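Side-chain contacts in glycosyl hydrolase family 88 (PDB 3WIW), which releases the unsaturated glucuronyl residue from heparin-derived oligosaccharides by hydrolysis, working as a glycoside hydrolase built on an alpha6/alpha6 barrel: residues A286-L291 with A333-K338; L316-T321 with L385-E390. One frame throughout, in Å; residues are numbered along the deposited sequence.

How the interactions relate
The two contacts touch different elements, and helix 327-340 joins them. Interaction 1 is partly buried and sets an irregular loop against that helix; interaction 2 is buried and lies between helices 306-322 and 375-392. Ala333, on the helix of interaction 1, packs on Leu316 and Leu317, while Glu334 OE1 lies 2.6 Å from Tyr388 OH, a probable hydrogen bond. Both contacts combine aliphatic packing with an acid-base pair, but the chemistry follows the place. In the loop contact the salt bridge is long and the lysine's carbon chain does most of the touching, whereas between the helices carboxylate and guanidinium lie flat on each other.

Interaction 1 of 2, residues A286-L291 with A333-K338; sequences ADKIPL and AEDILK
With CG turned beside the backbone N (chi1 -61°) and the chain extended as far as CE, Lys288 reaches over helix 327-340, and the bend at chi4 (64°) then turns NZ across the line to the Asp335 carboxylate, so the amine comes no nearer to it than CE does. The contact is a loop-to-helix seam of the alpha6/alpha6 barrel, where the connection between helices 265-279 and 306-322 settles on helix 327-340. It illustrates how a lysine can act in the main through its methylenes. CD lies 3.6 Å from Asp335 CB, and CE approaches Asp335 OD2 at 3.7 Å. NZ itself stays 3.9 Å from Asp335 OD2, a long salt bridge that is electrostatic rather than directional, and that carboxylate oxygen also pairs with Lys331, one turn earlier on the helix. With an alanine here the CB contact would remain, but Asp335 would probably lose this second positive neighbour and a gap would open over its CB.

Nearer the backbone the seam is aliphatic. Ile336 directs CG1 at the start of Lys288, 3.7 Å from its CB, and the same methylene comes close to the Lys288 carbonyl. The other branch of Ile336, CG2, meets the CD1 end of Ile289 at 4.1 Å, the two side chains crossing at a slant. Ala309 of helix 306-322 touches both isoleucines, so the apolar part of the seam is shared by three elements. The loop is shaped for this by an Asx turn: Asp287 OD1, which also forms a salt bridge with Arg304, accepts the backbone N-H of Ile289. That bond is nearly straight at the hydrogen (168°), yet it reaches OD1 from above the carboxylate plane, with Ile289 N 3.1 Å from Asp287 OD1.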
loop_
_atom_site.group_PDB
_atom_site.type_symbol
_atom_site.label_atom_id
_atom_site.label_comp_id
_atom_site.label_asym_id
_atom_site.label_seq_id
_atom_site.Cartn_x
_atom_site.Cartn_y
_atom_site.Cartn_z
ATOM N N ALA A 286 -14.373 15.005 -9.051
ATOM C CA ALA A 286 -14.084 15.112 -10.474
ATOM C C ALA A 286 -12.636 14.765 -10.841
ATOM O O ALA A 286 -12.393 14.186 -11.899
ATOM C CB ALA A 286 -14.426 16.489 -10.985
ATOM N N ASP A 287 -11.680 15.136 -9.991
ATOM C CA ASP A 287 -10.269 14.902 -10.311
ATOM C C ASP A 287 -9.784 13.526 -9.842
ATOM O O ASP A 287 -8.609 13.213 -9.989
ATOM C CB ASP A 287 -9.364 16.009 -9.754
ATOM C CG ASP A 287 -9.346 16.076 -8.240
ATOM O OD1 ASP A 287 -9.817 15.141 -7.564
ATOM O OD2 ASP A 287 -8.813 17.077 -7.725
ATOM N N LYS A 288 -10.682 12.727 -9.260
ATOM C CA LYS A 288 -10.438 11.325 -8.900
ATOM C C LYS A 288 -9.469 11.106 -7.742
ATOM O O LYS A 288 -9.011 9.988 -7.542
ATOM C CB LYS A 288 -10.050 10.500 -10.137
ATOM C CG LYS A 288 -11.167 10.521 -11.172
ATOM C CD LYS A 288 -10.822 9.780 -12.438
ATOM C CE LYS A 288 -12.018 9.730 -13.348
ATOM N NZ LYS A 288 -12.370 11.118 -13.758
ATOM N N ILE A 289 -9.205 12.144 -6.944
ATOM C CA ILE A 289 -8.460 11.957 -5.710
ATOM C C ILE A 289 -9.475 11.877 -4.570
ATOM O O ILE A 289 -10.173 12.854 -4.304
ATOM C CB ILE A 289 -7.464 13.089 -5.445
ATOM C CG1 ILE A 289 -6.642 13.407 -6.693
ATOM C CG2 ILE A 289 -6.595 12.725 -4.227
ATOM C CD1 ILE A 289 -5.914 12.184 -7.294
ATOM N N PRO A 290 -9.628 10.700 -3.959
ATOM C CA PRO A 290 -10.757 10.569 -3.019
ATOM C C PRO A 290 -10.727 11.520 -1.829
ATOM O O PRO A 290 -9.665 11.933 -1.366
ATOM C CB PRO A 290 -10.623 9.120 -2.501
ATOM C CG PRO A 290 -9.889 8.404 -3.610
ATOM C CD PRO A 290 -8.907 9.423 -4.138
ATOM N N LEU A 291 -11.913 11.875 -1.339
ATOM C CA LEU A 291 -12.022 12.425 0.012
ATOM C C LEU A 291 -11.446 11.419 1.003
ATOM O O LEU A 291 -11.443 10.220 0.752
ATOM C CB LEU A 291 -13.487 12.650 0.327
ATOM C CG LEU A 291 -14.296 13.407 -0.736
ATOM C CD1 LEU A 291 -15.765 13.541 -0.267
ATOM C CD2 LEU A 291 -13.646 14.750 -1.089
ATOM N N ALA A 333 -7.327 4.926 -13.868
ATOM C CA ALA A 333 -5.997 5.012 -13.261
ATOM C C ALA A 333 -5.155 6.099 -13.924
ATOM O O ALA A 333 -4.471 6.857 -13.248
ATOM C CB ALA A 333 -5.271 3.676 -13.344
ATOM N N GLU A 334 -5.182 6.155 -15.252
ATOM C CA GLU A 334 -4.453 7.181 -15.982
ATOM C C GLU A 334 -4.876 8.583 -15.543
ATOM O O GLU A 334 -4.032 9.474 -15.348
ATOM C CB GLU A 334 -4.673 6.988 -17.478
ATOM C CG GLU A 334 -3.949 7.984 -18.352
ATOM C CD GLU A 334 -4.183 7.695 -19.822
ATOM O OE1 GLU A 334 -3.251 7.215 -20.493
ATOM O OE2 GLU A 334 -5.307 7.947 -20.307
ATOM N N ASP A 335 -6.186 8.789 -15.381
ATOM C CA ASP A 335 -6.702 10.096 -14.960
ATOM C C ASP A 335 -6.205 10.417 -13.548
ATOM O O ASP A 335 -5.802 11.550 -13.281
ATOM C CB ASP A 335 -8.227 10.103 -14.964
ATOM C CG ASP A 335 -8.820 10.100 -16.362
ATOM O OD1 ASP A 335 -8.118 10.479 -17.334
ATOM O OD2 ASP A 335 -10.013 9.725 -16.487
ATOM N N ILE A 336 -6.212 9.436 -12.635
ATOM C CA ILE A 336 -5.684 9.680 -11.304
ATOM C C ILE A 336 -4.221 10.078 -11.406
ATOM O O ILE A 336 -3.783 11.037 -10.755
ATOM C CB ILE A 336 -5.753 8.416 -10.419
ATOM C CG1 ILE A 336 -7.205 8.062 -10.073
ATOM C CG2 ILE A 336 -4.932 8.622 -9.158
ATOM C CD1 ILE A 336 -7.344 6.641 -9.482
ATOM N N LEU A 337 -3.444 9.337 -12.188
ATOM C CA LEU A 337 -2.023 9.639 -12.294
ATOM C C LEU A 337 -1.741 11.020 -12.878
ATOM O O LEU A 337 -0.795 11.695 -12.446
ATOM C CB LEU A 337 -1.278 8.549 -13.072
ATOM C CG LEU A 337 -1.212 7.185 -12.393
ATOM C CD1 LEU A 337 -0.468 6.238 -13.320
ATOM C CD2 LEU A 337 -0.530 7.305 -11.037
ATOM N N LYS A 338 -2.555 11.452 -13.838
ATOM C CA LYS A 338 -2.380 12.793 -14.363
ATOM C C LYS A 338 -2.631 13.841 -13.280
ATOM O O LYS A 338 -1.902 14.826 -13.203
ATOM C CB LYS A 338 -3.260 13.006 -15.580
ATOM C CG LYS A 338 -2.701 12.304 -16.801
ATOM C CD LYS A 338 -3.665 12.327 -17.976
ATOM C CE LYS A 338 -2.995 11.773 -19.216
ATOM N NZ LYS A 338 -3.885 11.804 -20.398
#

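Interaction 2 of 2, residues L316-T321 with L385-E390; sequences LLDLST and LKRYAE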
loop_
_atom_site.group_PDB
_atom_site.type_symbol
_atom_site.label_atom_id
_atom_site.label_comp_id
_atom_site.label_asym_id
_atom_site.label_seq_id
_atom_site.Cartn_x
_atom_site.Cartn_y
_atom_site.Cartn_z
ATOM N N LEU A 316 -5.844 -0.505 -10.061
ATOM C CA LEU A 316 -6.631 -0.479 -11.295
ATOM C C LEU A 316 -5.794 -0.799 -12.523
ATOM O O LEU A 316 -6.284 -1.421 -13.473
ATOM C CB LEU A 316 -7.368 0.852 -11.463
ATOM C CG LEU A 316 -8.525 1.111 -10.496
ATOM C CD1 LEU A 316 -9.108 2.470 -10.818
ATOM C CD2 LEU A 316 -9.596 0.031 -10.608
ATOM N N LEU A 317 -4.521 -0.408 -12.504
ATOM C CA LEU A 317 -3.637 -0.758 -13.618
ATOM C C LEU A 317 -3.426 -2.276 -13.697
ATOM O O LEU A 317 -3.529 -2.849 -14.779
ATOM C CB LEU A 317 -2.304 -0.027 -13.493
ATOM C CG LEU A 317 -2.410 1.476 -13.771
ATOM C CD1 LEU A 317 -1.166 2.211 -13.257
ATOM C CD2 LEU A 317 -2.651 1.742 -15.267
ATOM N N ASP A 318 -3.172 -2.935 -12.567
ATOM C CA ASP A 318 -3.094 -4.393 -12.606
ATOM C C ASP A 318 -4.450 -5.010 -12.959
ATOM O O ASP A 318 -4.509 -5.967 -13.718
ATOM C CB ASP A 318 -2.553 -4.977 -11.306
ATOM C CG ASP A 318 -1.054 -5.232 -11.363
ATOM O OD1 ASP A 318 -0.344 -4.626 -12.211
ATOM O OD2 ASP A 318 -0.584 -6.021 -10.535
ATOM N N LEU A 319 -5.545 -4.462 -12.432
ATOM C CA LEU A 319 -6.857 -5.023 -12.733
ATOM C C LEU A 319 -7.124 -4.950 -14.232
ATOM O O LEU A 319 -7.683 -5.891 -14.821
ATOM C CB LEU A 319 -7.938 -4.278 -11.958
ATOM C CG LEU A 319 -9.343 -4.872 -12.026
ATOM C CD1 LEU A 319 -9.386 -6.287 -11.469
ATOM C CD2 LEU A 319 -10.348 -3.973 -11.297
ATOM N N SER A 320 -6.715 -3.833 -14.850
ATOM C CA SER A 320 -6.942 -3.634 -16.281
ATOM C C SER A 320 -6.298 -4.737 -17.146
ATOM O O SER A 320 -6.786 -5.037 -18.251
ATOM C CB SER A 320 -6.473 -2.243 -16.729
ATOM O OG SER A 320 -5.077 -2.181 -16.946
ATOM N N THR A 321 -5.225 -5.359 -16.647
ATOM C CA THR A 321 -4.529 -6.395 -17.417
ATOM C C THR A 321 -5.070 -7.790 -17.143
ATOM O O THR A 321 -4.730 -8.744 -17.856
ATOM C CB THR A 321 -3.010 -6.394 -17.135
ATOM O OG1 THR A 321 -2.765 -6.849 -15.794
ATOM C CG2 THR A 321 -2.437 -4.991 -17.332
ATOM N N LEU A 385 3.276 4.308 -11.585
ATOM C CA LEU A 385 4.014 4.795 -12.748
ATOM C C LEU A 385 4.723 3.643 -13.470
ATOM O O LEU A 385 4.726 3.580 -14.697
ATOM C CB LEU A 385 5.055 5.847 -12.370
ATOM C CG LEU A 385 4.545 7.164 -11.787
ATOM C CD1 LEU A 385 5.646 8.201 -11.770
ATOM C CD2 LEU A 385 3.356 7.710 -12.556
ATOM N N LYS A 386 5.334 2.738 -12.722
ATOM C CA LYS A 386 6.007 1.598 -13.328
ATOM C C LYS A 386 4.991 0.699 -14.060
ATOM O O LYS A 386 5.240 0.275 -15.187
ATOM C CB LYS A 386 6.767 0.812 -12.259
ATOM C CG LYS A 386 7.692 -0.237 -12.826
ATOM C CD LYS A 386 8.534 -0.932 -11.748
ATOM C CE LYS A 386 7.658 -1.677 -10.751
ATOM N NZ LYS A 386 8.382 -2.861 -10.178
ATOM N N ARG A 387 3.841 0.426 -13.438
ATOM C CA ARG A 387 2.810 -0.386 -14.088
ATOM C C ARG A 387 2.261 0.275 -15.356
ATOM O O ARG A 387 2.050 -0.376 -16.391
ATOM C CB ARG A 387 1.681 -0.718 -13.104
ATOM C CG ARG A 387 2.108 -1.655 -12.018
ATOM C CD ARG A 387 1.025 -1.847 -10.956
ATOM N NE ARG A 387 1.463 -2.804 -9.938
ATOM C CZ ARG A 387 0.661 -3.379 -9.045
ATOM N NH1 ARG A 387 1.163 -4.282 -8.198
ATOM N NH2 ARG A 387 -0.635 -3.067 -8.995
ATOM N N TYR A 388 2.034 1.579 -15.271
ATOM C CA TYR A 388 1.523 2.344 -16.388
ATOM C C TYR A 388 2.535 2.319 -17.538
ATOM O O TYR A 388 2.183 2.066 -18.690
ATOM C CB TYR A 388 1.247 3.783 -15.939
ATOM C CG TYR A 388 0.728 4.678 -17.038
ATOM C CD1 TYR A 388 -0.630 4.771 -17.290
ATOM C CD2 TYR A 388 1.590 5.422 -17.818
ATOM C CE1 TYR A 388 -1.127 5.583 -18.278
ATOM C CE2 TYR A 388 1.103 6.275 -18.812
ATOM C CZ TYR A 388 -0.253 6.334 -19.041
ATOM O OH TYR A 388 -0.743 7.133 -20.032
ATOM N N ALA A 389 3.795 2.613 -17.237
ATOM C CA ALA A 389 4.823 2.608 -18.263
ATOM C C ALA A 389 5.005 1.232 -18.911
ATOM O O ALA A 389 5.301 1.145 -20.104
ATOM C CB ALA A 389 6.145 3.123 -17.698
ATOM N N GLU A 390 4.821 0.164 -18.141
ATOM C CA GLU A 390 4.944 -1.185 -18.682
ATOM C C GLU A 390 3.824 -1.480 -19.668
ATOM O O GLU A 390 4.057 -2.053 -20.731
ATOM C CB GLU A 390 4.945 -2.204 -17.541
ATOM C CG GLU A 390 4.819 -3.668 -17.983
ATOM C CD GLU A 390 5.923 -4.123 -18.919
ATOM O OE1 GLU A 390 7.021 -3.514 -18.910
ATOM O OE2 GLU A 390 5.685 -5.094 -19.672
#
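Asp318 OD2 is held by two cations: Lys260 NZ forms a salt bridge with it, and the guanidinium of Arg387 lies against it with NH2 3.3 Å away. The second pairing is a stack rather than a bidentate bridge. Carboxylate and guanidinium planes are only 4° apart, and OD2 sits above the guanidinium plane, offset toward its rim, so no N-H points at the acid. Attraction here is between charges alone, and two positive groups beside one carboxylate would be expected to favour its ionised form. Asp318 CG is 3.2 Å from Arg387 NH2, while Asp318 OD1 lies by the CD-NE end of the arginine, 3.3 Å from Arg387 CD. The arginine can lie this way because its chain is extended from CG to NE and crosses the Asp318 side chain at about a right angle. NH2 gives a hydrogen bond to Ser314 O, one turn back on the aspartate's own helix, which would help to fix how the guanidinium is turned.

Beside this polar layer runs an apolar one. Leu317 CB meets Arg387 CB at 4.1 Å, and Leu317 CD1 reaches Tyr388 CB at 3.9 Å. The second methyl of the leucine, CD2, comes to the edge of the tyrosine ring near its plane, 4.2 Å from Tyr388 CD1.

The pair exemplifies helix packing in an alpha/alpha barrel: the segments run in broadly the same direction, inclined by 32°, with axes 9.7 Å from each other at closest approach. Helix 245-262 closes the charged side through Tyr253, Thr256 and Lys260, whereas helix 327-340 covers the apolar side, where Phe330 touches Leu317 and meets the Tyr388 ring.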